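Local coordinates for protein carbohydrate oxidase (Microdochium nivale, PDB 3RJA) that oxidises the C1 hydroxyl of mono-, oligo- and polysaccharides to the lactone with its FAD cofactor, reducing molecular oxygen to hydrogen peroxide, at residues 57-63 with 460-464; 111-117 with 308-313; 124-128 with 202-208. All coordinates share one frame; numbering follows the deposited sequence. Where two conformers were deposited one is given.

Contact 1 of 3, residues 57-63 with 460-464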
loop_
_atom_site.group_PDB
_atom_site.type_symbol
_atom_site.label_atom_id
_atom_site.label_comp_id
_atom_site.label_asym_id
_atom_site.label_seq_id
_atom_site.Cartn_x
_atom_site.Cartn_y
_atom_site.Cartn_z
ATOM N N LYS A 57 9.267 20.381 17.516
ATOM C CA LYS A 57 9.650 20.238 18.940
ATOM C C LYS A 57 9.602 21.577 19.697
ATOM O O LYS A 57 9.075 21.661 20.815
ATOM C CB LYS A 57 11.048 19.608 19.087
ATOM C CG LYS A 57 11.479 19.522 20.562
ATOM C CD LYS A 57 12.873 18.962 20.719
ATOM C CE LYS A 57 13.331 19.016 22.161
ATOM N NZ LYS A 57 14.662 18.394 22.257
ATOM N N LYS A 58 10.137 22.627 19.077
ATOM C CA LYS A 58 10.147 23.965 19.688
ATOM C C LYS A 58 8.738 24.508 20.002
ATOM O O LYS A 58 8.525 25.127 21.046
ATOM C CB LYS A 58 10.889 24.942 18.768
ATOM C CG LYS A 58 11.123 26.313 19.381
ATOM C CD LYS A 58 11.422 27.378 18.314
ATOM C CE LYS A 58 12.207 28.567 18.887
ATOM N NZ LYS A 58 13.640 28.178 19.196
ATOM N N LEU A 59 7.780 24.265 19.100
ATOM C CA LEU A 59 6.459 24.878 19.177
ATOM C C LEU A 59 5.395 23.902 19.703
ATOM O O LEU A 59 4.191 24.196 19.654
ATOM C CB LEU A 59 6.063 25.478 17.825
ATOM C CG LEU A 59 7.057 26.555 17.325
ATOM C CD1 LEU A 59 6.794 26.935 15.876
ATOM C CD2 LEU A 59 7.067 27.807 18.207
ATOM N N ASN A 60 5.852 22.766 20.224
ATOM C CA ASN A 60 4.973 21.654 20.613
ATOM C C ASN A 60 3.906 21.281 19.559
ATOM O O ASN A 60 2.712 21.248 19.853
ATOM C CB ASN A 60 4.312 21.894 21.981
ATOM C CG ASN A 60 3.840 20.593 22.637
ATOM O OD1 ASN A 60 4.330 19.485 22.329
ATOM N ND2 ASN A 60 2.881 20.719 23.529
ATOM N N LEU A 61 4.342 20.984 18.339
ATOM C CA LEU A 61 3.419 20.579 17.283
ATOM C C LEU A 61 3.594 19.090 16.977
ATOM O O LEU A 61 4.696 18.552 17.137
ATOM C CB LEU A 61 3.677 21.407 16.023
ATOM C CG LEU A 61 3.627 22.941 16.143
ATOM C CD1 LEU A 61 4.140 23.613 14.849
ATOM C CD2 LEU A 61 2.193 23.451 16.476
ATOM N N LYS A 62 2.535 18.436 16.506
ATOM C CA LYS A 62 2.671 17.115 15.876
ATOM C C LYS A 62 3.169 17.325 14.444
ATOM O O LYS A 62 2.828 18.337 13.770
ATOM C CB LYS A 62 1.337 16.344 15.881
ATOM C CG LYS A 62 0.695 16.187 17.289
ATOM C CD LYS A 62 1.728 15.670 18.298
ATOM C CE LYS A 62 1.083 15.234 19.639
ATOM N NZ LYS A 62 2.062 14.572 20.554
ATOM N N VAL A 63 3.982 16.384 13.981
ATOM C CA VAL A 63 4.493 16.472 12.625
ATOM C C VAL A 63 4.142 15.224 11.791
ATOM O O VAL A 63 4.280 14.094 12.249
ATOM C CB VAL A 63 6.004 16.918 12.585
ATOM C CG1 VAL A 63 6.807 16.214 13.602
ATOM C CG2 VAL A 63 6.624 16.743 11.196
ATOM N N THR A 460 7.251 10.747 22.899
ATOM C CA THR A 460 6.322 11.866 23.045
ATOM C C THR A 460 5.232 11.878 21.966
ATOM O O THR A 460 4.466 12.838 21.862
ATOM C CB THR A 460 7.026 13.220 23.094
ATOM O OG1 THR A 460 7.535 13.534 21.793
ATOM C CG2 THR A 460 8.174 13.222 24.154
ATOM N N ASP A 461 5.158 10.821 21.159
ATOM C CA ASP A 461 4.134 10.767 20.104
ATOM C C ASP A 461 4.229 12.020 19.191
ATOM O O ASP A 461 3.212 12.604 18.792
ATOM C CB ASP A 461 2.750 10.679 20.755
ATOM C CG ASP A 461 1.839 9.639 20.097
ATOM O OD1 ASP A 461 2.226 8.998 19.097
ATOM O OD2 ASP A 461 0.704 9.497 20.586
ATOM N N ARG A 462 5.461 12.432 18.893
ATOM C CA ARG A 462 5.732 13.602 18.055
ATOM C C ARG A 462 5.143 13.420 16.649
ATOM O O ARG A 462 4.703 14.386 16.004
ATOM C CB ARG A 462 7.249 13.836 17.969
ATOM C CG ARG A 462 7.697 14.921 16.983
ATOM C CD ARG A 462 7.277 16.292 17.456
ATOM N NE ARG A 462 7.809 16.607 18.781
ATOM C CZ ARG A 462 7.120 17.254 19.716
ATOM N NH1 ARG A 462 5.885 17.634 19.450
ATOM N NH2 ARG A 462 7.653 17.523 20.908
ATOM N N PHE A 463 5.152 12.182 16.179
ATOM C CA PHE A 463 4.645 11.858 14.852
ATOM C C PHE A 463 3.204 11.348 14.878
ATOM O O PHE A 463 2.767 10.686 13.943
ATOM C CB PHE A 463 5.557 10.841 14.166
ATOM C CG PHE A 463 6.980 11.317 13.994
ATOM C CD1 PHE A 463 7.274 12.412 13.173
ATOM C CD2 PHE A 463 8.032 10.630 14.602
ATOM C CE1 PHE A 463 8.599 12.843 12.995
ATOM C CE2 PHE A 463 9.368 11.046 14.416
ATOM C CZ PHE A 463 9.646 12.164 13.621
ATOM N N TYR A 464 2.465 11.683 15.937
ATOM C CA TYR A 464 1.094 11.196 16.138
ATOM C C TYR A 464 0.167 11.273 14.933
ATOM O O TYR A 464 0.141 12.277 14.187
ATOM C CB TYR A 464 0.424 12.001 17.237
ATOM C CG TYR A 464 -1.057 11.710 17.404
ATOM C CD1 TYR A 464 -1.499 10.588 18.124
ATOM C CD2 TYR A 464 -2.014 12.553 16.841
ATOM C CE1 TYR A 464 -2.879 10.326 18.295
ATOM C CE2 TYR A 464 -3.390 12.298 16.992
ATOM C CZ TYR A 464 -3.814 11.194 17.712
ATOM O OH TYR A 464 -5.163 10.958 17.842
HETATM O O HOH W 1 -0.561 12.525 21.424
HETATM O O HOH W 2 2.312 11.381 11.369
#

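Contact 2 of 3, residues 111-117 with 308-313. With ZN (zinc ion), chain D.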
loop_
_atom_site.group_PDB
_atom_site.type_symbol
_atom_site.label_atom_id
_atom_site.label_comp_id
_atom_site.label_asym_id
_atom_site.label_seq_id
_atom_site.Cartn_x
_atom_site.Cartn_y
_atom_site.Cartn_z
ATOM N N ARG A 111 7.634 8.931 -6.567
ATOM C CA ARG A 111 6.455 8.091 -6.793
ATOM C C ARG A 111 6.781 6.811 -7.577
ATOM O O ARG A 111 7.770 6.755 -8.329
ATOM C CB ARG A 111 5.327 8.899 -7.470
ATOM C CG ARG A 111 4.794 10.031 -6.553
ATOM C CD ARG A 111 4.040 11.129 -7.362
ATOM N NE ARG A 111 3.769 12.336 -6.576
ATOM C CZ ARG A 111 2.667 12.522 -5.837
ATOM N NH1 ARG A 111 1.735 11.577 -5.775
ATOM N NH2 ARG A 111 2.493 13.669 -5.177
ATOM N N LEU A 112 5.946 5.785 -7.399
ATOM C CA LEU A 112 6.219 4.458 -7.951
ATOM C C LEU A 112 6.504 4.504 -9.454
ATOM O O LEU A 112 7.462 3.900 -9.924
ATOM C CB LEU A 112 5.071 3.469 -7.659
ATOM C CG LEU A 112 4.778 3.152 -6.190
ATOM C CD1 LEU A 112 3.861 1.968 -6.096
ATOM C CD2 LEU A 112 6.053 2.865 -5.339
ATOM N N GLY A 113 5.663 5.204 -10.214
ATOM C CA GLY A 113 5.872 5.266 -11.673
ATOM C C GLY A 113 7.203 5.908 -11.999
ATOM O O GLY A 113 7.894 5.471 -12.920
ATOM N N HIS A 114 7.573 6.949 -11.242
ATOM C CA HIS A 114 8.846 7.638 -11.470
ATOM C C HIS A 114 10.051 6.755 -11.068
ATOM O O HIS A 114 11.022 6.628 -11.827
ATOM C CB HIS A 114 8.853 8.992 -10.746
ATOM C CG HIS A 114 10.183 9.687 -10.740
ATOM N ND1 HIS A 114 10.724 10.284 -11.857
ATOM C CD2 HIS A 114 11.075 9.890 -9.740
ATOM C CE1 HIS A 114 11.887 10.829 -11.552
ATOM N NE2 HIS A 114 12.131 10.590 -10.275
ATOM N N LEU A 115 9.975 6.160 -9.879
ATOM C CA LEU A 115 10.963 5.174 -9.419
ATOM C C LEU A 115 11.171 4.109 -10.499
ATOM O O LEU A 115 12.312 3.833 -10.902
ATOM C CB LEU A 115 10.483 4.511 -8.114
ATOM C CG LEU A 115 11.326 3.333 -7.633
ATOM C CD1 LEU A 115 12.757 3.832 -7.282
ATOM C CD2 LEU A 115 10.644 2.612 -6.430
ATOM N N ALA A 116 10.072 3.538 -10.990
ATOM C CA ALA A 116 10.175 2.443 -11.966
ATOM C C ALA A 116 10.779 2.935 -13.271
ATOM O O ALA A 116 11.563 2.227 -13.903
ATOM C CB ALA A 116 8.844 1.797 -12.219
ATOM N N THR A 117 10.392 4.132 -13.694
ATOM C CA THR A 117 10.920 4.694 -14.950
ATOM C C THR A 117 12.424 4.912 -14.902
ATOM O O THR A 117 13.138 4.477 -15.806
ATOM C CB THR A 117 10.226 6.010 -15.319
ATOM O OG1 THR A 117 8.848 5.734 -15.563
ATOM C CG2 THR A 117 10.850 6.582 -16.610
ATOM N N VAL A 308 3.370 6.559 -17.006
ATOM C CA VAL A 308 3.700 6.166 -15.633
ATOM C C VAL A 308 4.655 7.067 -14.894
ATOM O O VAL A 308 4.683 7.029 -13.656
ATOM C CB VAL A 308 4.214 4.712 -15.528
ATOM C CG1 VAL A 308 3.159 3.733 -16.114
ATOM C CG2 VAL A 308 5.538 4.547 -16.187
ATOM N N ASP A 309 5.444 7.869 -15.614
ATOM C CA ASP A 309 6.425 8.711 -14.921
ATOM C C ASP A 309 5.751 9.928 -14.273
ATOM O O ASP A 309 5.765 11.031 -14.827
ATOM C CB ASP A 309 7.575 9.109 -15.855
ATOM C CG ASP A 309 8.744 9.767 -15.116
ATOM O OD1 ASP A 309 8.802 9.766 -13.871
ATOM O OD2 ASP A 309 9.631 10.305 -15.790
ATOM N N PHE A 310 5.159 9.708 -13.092
ATOM C CA PHE A 310 4.490 10.767 -12.344
ATOM C C PHE A 310 5.435 11.493 -11.410
ATOM O O PHE A 310 6.118 10.865 -10.576
ATOM C CB PHE A 310 3.304 10.204 -11.547
ATOM C CG PHE A 310 2.026 10.103 -12.339
ATOM C CD1 PHE A 310 1.887 9.165 -13.346
ATOM C CD2 PHE A 310 0.959 10.952 -12.069
ATOM C CE1 PHE A 310 0.684 9.073 -14.081
ATOM C CE2 PHE A 310 -0.243 10.861 -12.795
ATOM C CZ PHE A 310 -0.373 9.903 -13.793
ATOM N N ILE A 311 5.489 12.809 -11.560
ATOM C CA ILE A 311 6.201 13.681 -10.610
ATOM C C ILE A 311 5.237 14.723 -10.000
ATOM O O ILE A 311 5.660 15.654 -9.321
ATOM C CB ILE A 311 7.411 14.380 -11.280
ATOM C CG1 ILE A 311 6.962 15.208 -12.496
ATOM C CG2 ILE A 311 8.492 13.330 -11.684
ATOM C CD1 ILE A 311 8.056 16.214 -13.009
ATOM N N THR A 312 3.947 14.533 -10.274
ATOM C CA THR A 312 2.820 15.308 -9.759
ATOM C C THR A 312 1.781 14.303 -9.218
ATOM O O THR A 312 1.882 13.116 -9.515
ATOM C CB THR A 312 2.104 16.074 -10.903
ATOM O OG1 THR A 312 1.868 15.165 -11.981
ATOM C CG2 THR A 312 2.943 17.227 -11.398
ATOM N N PRO A 313 0.780 14.773 -8.439
ATOM C CA PRO A 313 -0.286 13.887 -7.923
ATOM C C PRO A 313 -1.127 13.291 -9.057
ATOM O O PRO A 313 -1.227 13.913 -10.093
ATOM C CB PRO A 313 -1.175 14.843 -7.105
ATOM C CG PRO A 313 -0.321 16.042 -6.793
ATOM C CD PRO A 313 0.610 16.173 -7.981
HETATM ZN ZN ZN D . 10.605 10.763 -13.796
HETATM O O HOH W 3 7.899 11.246 -8.322
HETATM O O HOH W 4 12.256 9.981 -14.962
HETATM O O HOH W 5 10.321 12.787 -14.213
#

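Contact 3 of 3, residues 124-128 with 202-208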
loop_
_atom_site.group_PDB
_atom_site.type_symbol
_atom_site.label_atom_id
_atom_site.label_comp_id
_atom_site.label_asym_id
_atom_site.label_seq_id
_atom_site.Cartn_x
_atom_site.Cartn_y
_atom_site.Cartn_z
ATOM N N GLY A 124 18.405 -0.341 -16.162
ATOM C CA GLY A 124 17.926 -1.650 -16.534
ATOM C C GLY A 124 17.437 -2.488 -15.359
ATOM O O GLY A 124 17.550 -3.709 -15.405
ATOM N N ARG A 125 16.881 -1.845 -14.322
ATOM C CA ARG A 125 16.569 -2.538 -13.056
ATOM C C ARG A 125 15.104 -2.357 -12.647
ATOM O O ARG A 125 14.397 -1.475 -13.180
ATOM C CB ARG A 125 17.488 -2.061 -11.920
ATOM C CG ARG A 125 19.020 -2.112 -12.187
ATOM C CD ARG A 125 19.543 -3.527 -12.317
ATOM N NE ARG A 125 19.517 -4.260 -11.049
ATOM C CZ ARG A 125 20.124 -5.430 -10.842
ATOM N NH1 ARG A 125 20.838 -6.012 -11.821
ATOM N NH2 ARG A 125 20.040 -6.018 -9.646
ATOM N N ALA A 126 14.655 -3.211 -11.717
ATOM C CA ALA A 126 13.270 -3.252 -11.307
ATOM C C ALA A 126 13.145 -3.581 -9.822
ATOM O O ALA A 126 14.052 -4.163 -9.225
ATOM C CB ALA A 126 12.493 -4.294 -12.136
ATOM N N ILE A 127 12.020 -3.175 -9.244
ATOM C CA ILE A 127 11.602 -3.561 -7.899
ATOM C C ILE A 127 10.149 -3.959 -7.940
ATOM O O ILE A 127 9.356 -3.403 -8.713
ATOM C CB ILE A 127 11.776 -2.387 -6.886
ATOM C CG1 ILE A 127 13.264 -2.107 -6.648
ATOM C CG2 ILE A 127 11.063 -2.681 -5.524
ATOM C CD1 ILE A 127 13.494 -0.778 -6.024
ATOM N N SER A 128 9.801 -4.932 -7.100
ATOM C CA SER A 128 8.435 -5.378 -6.974
ATOM C C SER A 128 7.639 -4.414 -6.066
ATOM O O SER A 128 7.880 -4.371 -4.850
ATOM C CB SER A 128 8.426 -6.805 -6.385
ATOM O OG SER A 128 7.110 -7.244 -6.111
ATOM N N LEU A 202 17.628 0.362 -1.488
ATOM C CA LEU A 202 16.753 -0.679 -2.060
ATOM C C LEU A 202 17.498 -1.640 -2.958
ATOM O O LEU A 202 18.161 -1.188 -3.904
ATOM C CB LEU A 202 15.631 -0.026 -2.892
ATOM C CG LEU A 202 14.724 1.008 -2.201
ATOM C CD1 LEU A 202 13.650 1.570 -3.190
ATOM C CD2 LEU A 202 14.050 0.411 -0.956
ATOM N N ALA A 203 17.362 -2.942 -2.696
ATOM C CA ALA A 203 17.887 -3.979 -3.596
ATOM C C ALA A 203 17.004 -4.004 -4.834
ATOM O O ALA A 203 15.781 -3.905 -4.709
ATOM C CB ALA A 203 17.856 -5.386 -2.914
ATOM N N THR A 204 17.606 -4.157 -6.013
ATOM C CA THR A 204 16.839 -4.238 -7.258
ATOM C C THR A 204 17.152 -5.572 -7.953
ATOM O O THR A 204 18.128 -6.232 -7.581
ATOM C CB THR A 204 17.164 -3.069 -8.215
ATOM O OG1 THR A 204 18.525 -3.188 -8.688
ATOM C CG2 THR A 204 16.968 -1.737 -7.511
ATOM N N PHE A 205 16.325 -5.957 -8.933
ATOM C CA PHE A 205 16.618 -7.085 -9.842
ATOM C C PHE A 205 16.669 -6.607 -11.313
ATOM O O PHE A 205 16.119 -5.539 -11.631
ATOM C CB PHE A 205 15.630 -8.259 -9.665
ATOM C CG PHE A 205 14.153 -7.872 -9.731
ATOM C CD1 PHE A 205 13.443 -7.923 -10.944
ATOM C CD2 PHE A 205 13.457 -7.546 -8.558
ATOM C CE1 PHE A 205 12.083 -7.598 -11.003
ATOM C CE2 PHE A 205 12.107 -7.233 -8.583
ATOM C CZ PHE A 205 11.406 -7.244 -9.809
ATOM N N PRO A 206 17.337 -7.388 -12.207
ATOM C CA PRO A 206 17.355 -6.993 -13.627
ATOM C C PRO A 206 15.917 -6.935 -14.136
ATOM O O PRO A 206 15.114 -7.830 -13.827
ATOM C CB PRO A 206 18.143 -8.128 -14.327
ATOM C CG PRO A 206 18.891 -8.852 -13.216
ATOM C CD PRO A 206 18.030 -8.673 -11.971
ATOM N N ALA A 207 15.597 -5.877 -14.875
ATOM C CA ALA A 207 14.258 -5.684 -15.405
ATOM C C ALA A 207 13.922 -6.870 -16.302
ATOM O O ALA A 207 14.661 -7.145 -17.214
ATOM C CB ALA A 207 14.177 -4.356 -16.180
ATOM N N PRO A 208 12.817 -7.592 -16.022
ATOM C CA PRO A 208 12.483 -8.804 -16.802
ATOM C C PRO A 208 12.212 -8.470 -18.252
ATOM O O PRO A 208 11.620 -7.414 -18.544
ATOM C CB PRO A 208 11.173 -9.292 -16.174
ATOM C CG PRO A 208 11.101 -8.667 -14.861
ATOM C CD PRO A 208 11.956 -7.439 -14.836
#

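Contact 1 of 3, residues 57-63 with 460-464
K62 and V63 run alongside R462 and F463, and one backbone bond joins the two segments: V63 N donates to R462 O at 2.9 Å, nearly straight at 168°. Two CA-H...O contacts, from K62 CA to R462 O and from F463 CA to V63 O, accompany it. In the conformer described, of two modelled, R462 bends at chi2 (68°) and chi3 (58°) and places NH1 2.8 Å from L61 O, above the carbonyl plane; in this same conformer K57 CA lies over one guanidinium face, and the CG1 methyl of V63 packs against R462 CG at 3.7 Å. The segment 460-464 contains a type I beta turn from D461 to Y464, while residues 57-63 link the end of helix 46-58 to strand 63-66 of the parallel sheet, so the FAD-binding and berberine-like family regions meet here. K62 uses its length to bring NZ to D461 O (2.9 Å), the carbonyl that also accepts the turn bond from Y464 N, on the opposite face of its plane. The carboxylate of D461 is salt-bridged to R435. F463 sets its ring edge in plane against V63 O, with CD1 3.9 Å from V63 CG1.

Contact 2 of 3, residues 111-117 with 308-313
G113 O, on the helix turn that V308 and D309 pack against, accepts two bonds from T117, the helical one from N and a second from OG1 (2.8 Å), which arrive from opposite faces of the carbonyl plane. The side-chain bond fixes the hydroxyl of T117 against its own helix, where OG1 packs on V308 CG2 and D309 CB. One turn back, H114 and D309 lie side by side and share a zinc ion. H114 supplies ND1 at 2.0 Å from the zinc; D309 chelates it with both carboxylate oxygens, OD1 at 2.1 Å and OD2 at 2.3 Å from the metal, and two waters bring the donor atoms seen to five. Imidazole and carboxylate are nearly coplanar, 13° apart, so that ND1 and the carboxylate oxygens can face the same cation. The site joins the first turn of helix 112-123, in the FAD-binding region, to the loop that leads into strand 318-326, and D309 is the centre of an inverse gamma turn. Glycine suits position 113 because its CA comes within 2.9 Å of V308 O, a CA-H...O contact with no room for a side chain. I311 CG2 makes an off-centre CH-pi contact with the H114 ring. R111, at the N-cap position, extends along the loop, with T312 O and P313 CA over one guanidinium face; its polar end is held by D89, G134 and G68.

Contact 3 of 3, residues 124-128 with 202-208
Backbone hydrogen bonds join the short strand 125-126, of the FAD-binding region, to the end of strand 196-206, in the antiparallel sheet that also holds 94-98, 103-106, 160-166 and 172-176. A126 and F205 form an antiparallel hydrogen-bonded pair: F205 N donates to A126 O (2.9 Å) in the carbonyl plane, and A126 N donates to F205 O (2.8 Å). R125 and P206 make the adjoining non-hydrogen-bonded pair, a place that proline, with no N-H, can fill without losing a bond. Beyond it, A207 N reaches G124 O at 3.0 Å, almost straight at 174°. G124 leaves helix 112-123 with positive phi, a conformation easily adopted by glycine, and its carbonyl begins the pairing.

The polar side-chain bonds come from R125. Bent at chi2 (-67°) and chi3 (-69°), its chain curls across T204 and grips that residue side-on. NE meets T204 OG1 at 2.8 Å, with the hydroxyl oxygen in the guanidinium plane, while NH2 lies 2.8 Å from T204 O, above the carbonyl plane, and bonds weakly to OG1. T204 OG1 also hydrogen-bonds to G102 O. P206 N lies over the centre of one face of the guanidinium.

Packing contacts make up the rest. The small CB of A126 leaves room for the F205 ring, whose CE1 is 3.5 Å from A126 CB, and A126 O lies over one face of that ring. I127 CD1 meets L202 CD1 at 3.7 Å, the two side chains crossing at about a right angle, and I127 CG1 rests on T204 CG2. Outside the pair, H153 stacks on F205, and W295 touches A126, A207 and P208.

The chemistry implies a strand pair held in two ways: paired amides set the register, and R125 spans T204, its positive charge, if ionised as expected, probably strengthening the bonds to OG1 and O.

How the contacts relate
Contacts 2 and 3 are neighbours, with centres about 15 Å apart and nearest atoms about 4 Å apart: helix 112-123 starts in the zinc-linked contact 2 and runs directly into strand 125-126 of contact 3. Contact 1 lies on its own, its centre about 31 Å from that of contact 2 and 37 Å from that of contact 3. Along the chain the three are nested, contact 3 within the loop closed by contact 2 and both within that closed by contact 1. Their side chains approach FAD to different extents: about 6 Å for R111, 7 Å for F463 and 10 Å for S128, which lies some 13 Å from a bound substrate analogue.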